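Glutamine synthetase (Streptomyces coelicolor, PDB 4BAX) belongs to the glutamine synthetase family, pairing a beta-grasp domain with a larger catalytic-type domain in an assembly of ten chains. Local coordinates at residues D195-A200 with V321-V326; R152-A157 with R206-F211. One frame throughout, in Å; residues are numbered along the deposited sequence.

Contact 1 of 2, residues D195-A200 with V321-V326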
loop_
_atom_site.group_PDB
_atom_site.type_symbol
_atom_site.label_atom_id
_atom_site.label_comp_id
_atom_site.label_asym_id
_atom_site.label_seq_id
_atom_site.Cartn_x
_atom_site.Cartn_y
_atom_site.Cartn_z
ATOM N N ASP A 195 38.682 17.335 20.339
ATOM C CA ASP A 195 37.725 16.868 21.326
ATOM C C ASP A 195 36.324 17.332 20.955
ATOM O O ASP A 195 35.379 16.531 21.001
ATOM C CB ASP A 195 38.090 17.372 22.725
ATOM C CG ASP A 195 39.299 16.645 23.311
ATOM O OD1 ASP A 195 39.622 15.530 22.835
ATOM O OD2 ASP A 195 39.943 17.185 24.242
ATOM N N GLN A 196 36.183 18.605 20.567
ATOM C CA GLN A 196 34.857 19.164 20.260
ATOM C C GLN A 196 34.240 18.538 18.998
ATOM O O GLN A 196 33.051 18.213 18.980
ATOM C CB GLN A 196 34.915 20.702 20.133
ATOM C CG GLN A 196 35.292 21.464 21.415
ATOM C CD GLN A 196 34.912 22.957 21.393
ATOM O OE1 GLN A 196 34.212 23.417 20.490
ATOM N NE2 GLN A 196 35.351 23.707 22.415
ATOM N N LEU A 197 35.080 18.289 17.993
ATOM C CA LEU A 197 34.655 17.678 16.734
ATOM C C LEU A 197 34.114 16.249 16.928
ATOM O O LEU A 197 33.095 15.856 16.304
ATOM C CB LEU A 197 35.809 17.683 15.720
ATOM C CG LEU A 197 35.500 17.026 14.365
ATOM C CD1 LEU A 197 34.236 17.625 13.739
ATOM C CD2 LEU A 197 36.667 17.146 13.383
ATOM N N TRP A 198 34.789 15.480 17.791
ATOM C CA TRP A 198 34.337 14.122 18.087
ATOM C C TRP A 198 32.978 14.148 18.760
ATOM O O TRP A 198 32.069 13.374 18.417
ATOM C CB TRP A 198 35.348 13.373 18.969
ATOM C CG TRP A 198 36.362 12.626 18.167
ATOM C CD1 TRP A 198 37.736 12.773 18.206
ATOM C CD2 TRP A 198 36.094 11.665 17.153
ATOM N NE1 TRP A 198 38.331 11.921 17.297
ATOM C CE2 TRP A 198 37.345 11.233 16.635
ATOM C CE3 TRP A 198 34.917 11.104 16.637
ATOM C CZ2 TRP A 198 37.441 10.265 15.623
ATOM C CZ3 TRP A 198 35.016 10.148 15.629
ATOM C CH2 TRP A 198 36.268 9.737 15.139
ATOM N N VAL A 199 32.831 15.097 19.671
ATOM C CA VAL A 199 31.590 15.257 20.382
ATOM C C VAL A 199 30.510 15.762 19.419
ATOM O O VAL A 199 29.360 15.303 19.425
ATOM C CB VAL A 199 31.760 16.181 21.589
ATOM C CG1 VAL A 199 30.405 16.497 22.185
ATOM C CG2 VAL A 199 32.678 15.533 22.630
ATOM N N ALA A 200 30.909 16.693 18.560
ATOM C CA ALA A 200 29.994 17.214 17.570
ATOM C C ALA A 200 29.545 16.111 16.574
ATOM O O ALA A 200 28.372 16.076 16.164
ATOM C CB ALA A 200 30.608 18.429 16.841
ATOM N N VAL A 321 38.390 11.589 8.423
ATOM C CA VAL A 321 39.679 11.682 9.111
ATOM C C VAL A 321 39.490 11.759 10.627
ATOM O O VAL A 321 38.507 12.308 11.118
ATOM C CB VAL A 321 40.487 12.907 8.627
ATOM C CG1 VAL A 321 39.852 14.227 9.091
ATOM C CG2 VAL A 321 41.956 12.786 9.060
ATOM N N ASP A 322 40.414 11.155 11.367
ATOM C CA ASP A 322 40.497 11.341 12.813
ATOM C C ASP A 322 41.142 12.707 13.050
ATOM O O ASP A 322 42.286 12.934 12.633
ATOM C CB ASP A 322 41.365 10.235 13.430
ATOM C CG ASP A 322 41.359 10.245 14.968
ATOM O OD1 ASP A 322 41.048 11.294 15.582
ATOM O OD2 ASP A 322 41.673 9.192 15.566
ATOM N N PRO A 323 40.432 13.610 13.747
ATOM C CA PRO A 323 40.967 14.953 14.048
ATOM C C PRO A 323 42.268 14.906 14.857
ATOM O O PRO A 323 43.172 15.712 14.587
ATOM C CB PRO A 323 39.834 15.633 14.844
ATOM C CG PRO A 323 38.920 14.514 15.276
ATOM C CD PRO A 323 39.045 13.442 14.214
ATOM N N TYR A 324 42.396 13.922 15.749
ATOM C CA TYR A 324 43.600 13.770 16.557
ATOM C C TYR A 324 44.823 13.563 15.670
ATOM O O TYR A 324 45.923 14.064 15.964
ATOM C CB TYR A 324 43.466 12.571 17.519
ATOM C CG TYR A 324 42.456 12.746 18.644
ATOM C CD1 TYR A 324 42.420 13.906 19.403
ATOM C CD2 TYR A 324 41.488 11.768 18.896
ATOM C CE1 TYR A 324 41.476 14.078 20.407
ATOM C CE2 TYR A 324 40.542 11.935 19.904
ATOM C CZ TYR A 324 40.546 13.093 20.656
ATOM O OH TYR A 324 39.620 13.274 21.655
ATOM N N VAL A 325 44.618 12.804 14.598
ATOM C CA VAL A 325 45.672 12.501 13.644
ATOM C C VAL A 325 46.061 13.659 12.701
ATOM O O VAL A 325 47.238 14.020 12.609
ATOM C CB VAL A 325 45.317 11.215 12.844
ATOM C CG1 VAL A 325 46.377 10.897 11.801
ATOM C CG2 VAL A 325 45.118 10.043 13.813
ATOM N N VAL A 326 45.079 14.271 12.043
ATOM C CA VAL A 326 45.374 15.354 11.105
ATOM C C VAL A 326 46.009 16.540 11.828
ATOM O O VAL A 326 46.975 17.136 11.334
ATOM C CB VAL A 326 44.146 15.764 10.245
ATOM C CG1 VAL A 326 42.945 16.210 11.116
ATOM C CG2 VAL A 326 44.536 16.811 9.227
#

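Contact 2 of 2, residues R152-A157 with R206-F211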
loop_
_atom_site.group_PDB
_atom_site.type_symbol
_atom_site.label_atom_id
_atom_site.label_comp_id
_atom_site.label_asym_id
_atom_site.label_seq_id
_atom_site.Cartn_x
_atom_site.Cartn_y
_atom_site.Cartn_z
ATOM N N ARG A 152 17.214 19.662 6.574
ATOM C CA ARG A 152 17.454 20.890 7.326
ATOM C C ARG A 152 16.958 20.799 8.750
ATOM O O ARG A 152 17.554 21.390 9.643
ATOM C CB ARG A 152 16.867 22.124 6.636
ATOM C CG ARG A 152 17.714 23.366 6.858
ATOM C CD ARG A 152 16.898 24.644 6.772
ATOM N NE ARG A 152 16.730 25.025 5.373
ATOM C CZ ARG A 152 17.658 25.652 4.653
ATOM N NH1 ARG A 152 18.819 25.999 5.193
ATOM N NH2 ARG A 152 17.420 25.959 3.388
ATOM N N ASP A 153 15.868 20.078 8.968
ATOM C CA ASP A 153 15.377 19.917 10.328
ATOM C C ASP A 153 16.445 19.213 11.206
ATOM O O ASP A 153 16.677 19.631 12.344
ATOM C CB ASP A 153 14.033 19.177 10.347
ATOM C CG ASP A 153 14.049 17.908 9.500
ATOM O OD1 ASP A 153 14.977 17.741 8.667
ATOM O OD2 ASP A 153 13.120 17.085 9.656
ATOM N N VAL A 154 17.123 18.193 10.661
ATOM C CA VAL A 154 18.203 17.509 11.381
ATOM C C VAL A 154 19.375 18.460 11.625
ATOM O O VAL A 154 19.920 18.538 12.730
ATOM C CB VAL A 154 18.747 16.269 10.597
ATOM C CG1 VAL A 154 19.702 15.467 11.503
ATOM C CG2 VAL A 154 17.640 15.337 10.113
ATOM N N VAL A 155 19.741 19.196 10.584
ATOM C CA VAL A 155 20.876 20.092 10.646
ATOM C C VAL A 155 20.675 21.175 11.709
ATOM O O VAL A 155 21.592 21.485 12.490
ATOM C CB VAL A 155 21.107 20.732 9.299
ATOM C CG1 VAL A 155 22.182 21.809 9.411
ATOM C CG2 VAL A 155 21.470 19.652 8.272
ATOM N N GLU A 156 19.466 21.727 11.762
ATOM C CA GLU A 156 19.154 22.738 12.747
ATOM C C GLU A 156 19.158 22.203 14.156
ATOM O O GLU A 156 19.687 22.866 15.058
ATOM C CB GLU A 156 17.821 23.409 12.450
ATOM C CG GLU A 156 17.815 24.233 11.181
ATOM C CD GLU A 156 18.457 25.631 11.341
ATOM O OE1 GLU A 156 18.554 26.167 12.479
ATOM O OE2 GLU A 156 18.845 26.210 10.307
ATOM N N ALA A 157 18.630 20.995 14.348
ATOM C CA ALA A 157 18.616 20.400 15.684
ATOM C C ALA A 157 20.045 20.168 16.192
ATOM O O ALA A 157 20.368 20.452 17.363
ATOM C CB ALA A 157 17.833 19.112 15.669
ATOM N N ARG A 206 23.688 11.042 16.774
ATOM C CA ARG A 206 22.714 10.907 17.830
ATOM C C ARG A 206 21.451 11.762 17.606
ATOM O O ARG A 206 20.335 11.256 17.739
ATOM C CB ARG A 206 23.376 11.172 19.176
ATOM C CG ARG A 206 22.458 11.284 20.357
ATOM C CD ARG A 206 21.912 9.967 20.802
ATOM N NE ARG A 206 21.022 10.128 21.943
ATOM C CZ ARG A 206 19.747 10.493 21.843
ATOM N NH1 ARG A 206 19.215 10.754 20.646
ATOM N NH2 ARG A 206 19.002 10.612 22.942
ATOM N N THR A 207 21.633 13.008 17.166
ATOM C CA THR A 207 20.509 13.884 16.843
ATOM C C THR A 207 19.684 13.294 15.688
ATOM O O THR A 207 18.443 13.296 15.736
ATOM C CB THR A 207 20.988 15.311 16.468
ATOM O OG1 THR A 207 21.689 15.860 17.578
ATOM C CG2 THR A 207 19.823 16.226 16.153
ATOM N N ALA A 208 20.380 12.739 14.691
ATOM C CA ALA A 208 19.739 12.191 13.493
ATOM C C ALA A 208 18.893 10.941 13.798
ATOM O O ALA A 208 17.943 10.623 13.071
ATOM C CB ALA A 208 20.771 11.914 12.402
ATOM N N GLU A 209 19.211 10.259 14.898
ATOM C CA GLU A 209 18.428 9.104 15.319
ATOM C C GLU A 209 16.964 9.467 15.530
ATOM O O GLU A 209 16.079 8.693 15.174
ATOM C CB GLU A 209 18.970 8.524 16.619
ATOM C CG GLU A 209 20.281 7.780 16.461
ATOM C CD GLU A 209 20.862 7.343 17.795
ATOM O OE1 GLU A 209 20.120 7.316 18.796
ATOM O OE2 GLU A 209 22.070 7.031 17.848
ATOM N N ASP A 210 16.713 10.652 16.078
ATOM C CA ASP A 210 15.349 11.107 16.351
ATOM C C ASP A 210 14.535 11.377 15.095
ATOM O O ASP A 210 13.304 11.204 15.087
ATOM C CB ASP A 210 15.373 12.335 17.275
ATOM C CG ASP A 210 15.887 12.013 18.666
ATOM O OD1 ASP A 210 15.695 10.862 19.121
ATOM O OD2 ASP A 210 16.507 12.893 19.300
ATOM N N PHE A 211 15.236 11.733 14.019
ATOM C CA PHE A 211 14.605 11.995 12.740
ATOM C C PHE A 211 14.593 10.768 11.840
ATOM O O PHE A 211 14.174 10.850 10.688
ATOM C CB PHE A 211 15.324 13.140 12.040
ATOM C CG PHE A 211 15.242 14.443 12.782
ATOM C CD1 PHE A 211 16.184 14.754 13.767
ATOM C CD2 PHE A 211 14.249 15.375 12.492
ATOM C CE1 PHE A 211 16.128 15.970 14.456
ATOM C CE2 PHE A 211 14.184 16.581 13.185
ATOM C CZ PHE A 211 15.128 16.878 14.173
#

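Contact 1 of 2, residues D195-A200 with V321-V326
The side chain of Tyr324 leaves its helix with CG anti to the carbonyl carbon (chi1 -69°) and reaches back across the contact, while Asp195, also with CG beside its backbone N, swings its carboxylate out to meet the phenol. Tyr324 OH donates to Asp195 OD1 at 2.5 Å, arriving nearly along the C-O axis, with OD1 near the ring plane at its edge and the carboxylate as a whole turned 75° from the ring. Asp322 has CG anti to its backbone N (chi1 -173°), which brings OD1 over the start of helix 323-341. There it caps the helix by accepting from Tyr324 N at 3.0 Å, and it also takes the indole N-H of Trp198, with NE1 3.3 Å from OD1. Both donors come from above the carboxylate plane, although OD1 lies close to the plane of the indole. Pro323 places CG and CD over one face of the indole, toward its rim, CG being 3.3 Å from NE1, and Leu197 CD2 packs on Pro323 CB at 3.8 Å. Tyr324 slants obliquely past the five-membered ring of Trp198. Second-shell partners grip the remaining carboxylate oxygens: Arg94 forms a salt bridge with Asp195 OD2, and Thr93 bonds Asp322 OD2. This contact ties the N-cap of helix 323-341 to the first half of helix 190-210, and the surrounding donors probably help keep buried Asp195 and partly exposed Asp322 ionised.

Contact 2 of 2, residues R152-A157 with R206-F211
Helices 152-157 and 206-210 run at 137° to each other with their axes 9.3 Å apart at closest approach, the backbones drawing nearest where Val154 faces Ala208. At that point Val154 CG1, anti to its own backbone N, rests on Ala208 CB at 3.8 Å. The other branch, CG2, turns to the root of the Phe211 side chain and meets CG at 3.7 Å. Phe211 lays one ring face on the backbone of the first helix, where Val154 CA forms a CH-pi contact 4.1 Å from the ring centroid. Ala157 CB touches the far end of the ring obliquely and also abuts Thr207 CG2 at 3.5 Å. The threonine's orientation sends this methyl across the contact, while OG1 stays beside its backbone N and bonds Leu203 O and Asn161 ND2. Asp153 CG sits in the crowded position between backbone N and carbonyl carbon (chi1 49°), and its carboxylate slides past the ring, OD2 lying 3.5 Å from Phe211 CD2. No hydrogen bond crosses between the two segments, and Asp153 OD2 borders the ring without one. Their association therefore rests on small apolar groups and one aromatic face; Glu209, by contrast, forms a salt bridge with Arg152 of a neighbouring subunit.

Overall arrangement
Helix 190-210 serves both contacts: its first half meets the start of helix 323-341 in contact 1, and its C-terminal end meets helix 152-164 in contact 2. The two centres are about 20 Å apart, with nearest atoms about 7 Å apart and no touch between them. Contact 1 lies about 4 Å from the centre of the chain and meets no other subunit, whereas contact 2 lies about 18 Å out and borders two neighbouring subunits. Ala200 O bonds His158 NE2, a further link between the two helices of contact 2. A sodium ion lies about 3 Å from the Asp153 side chain, and a different sodium ion lies about 8 Å from the Trp198 side chain.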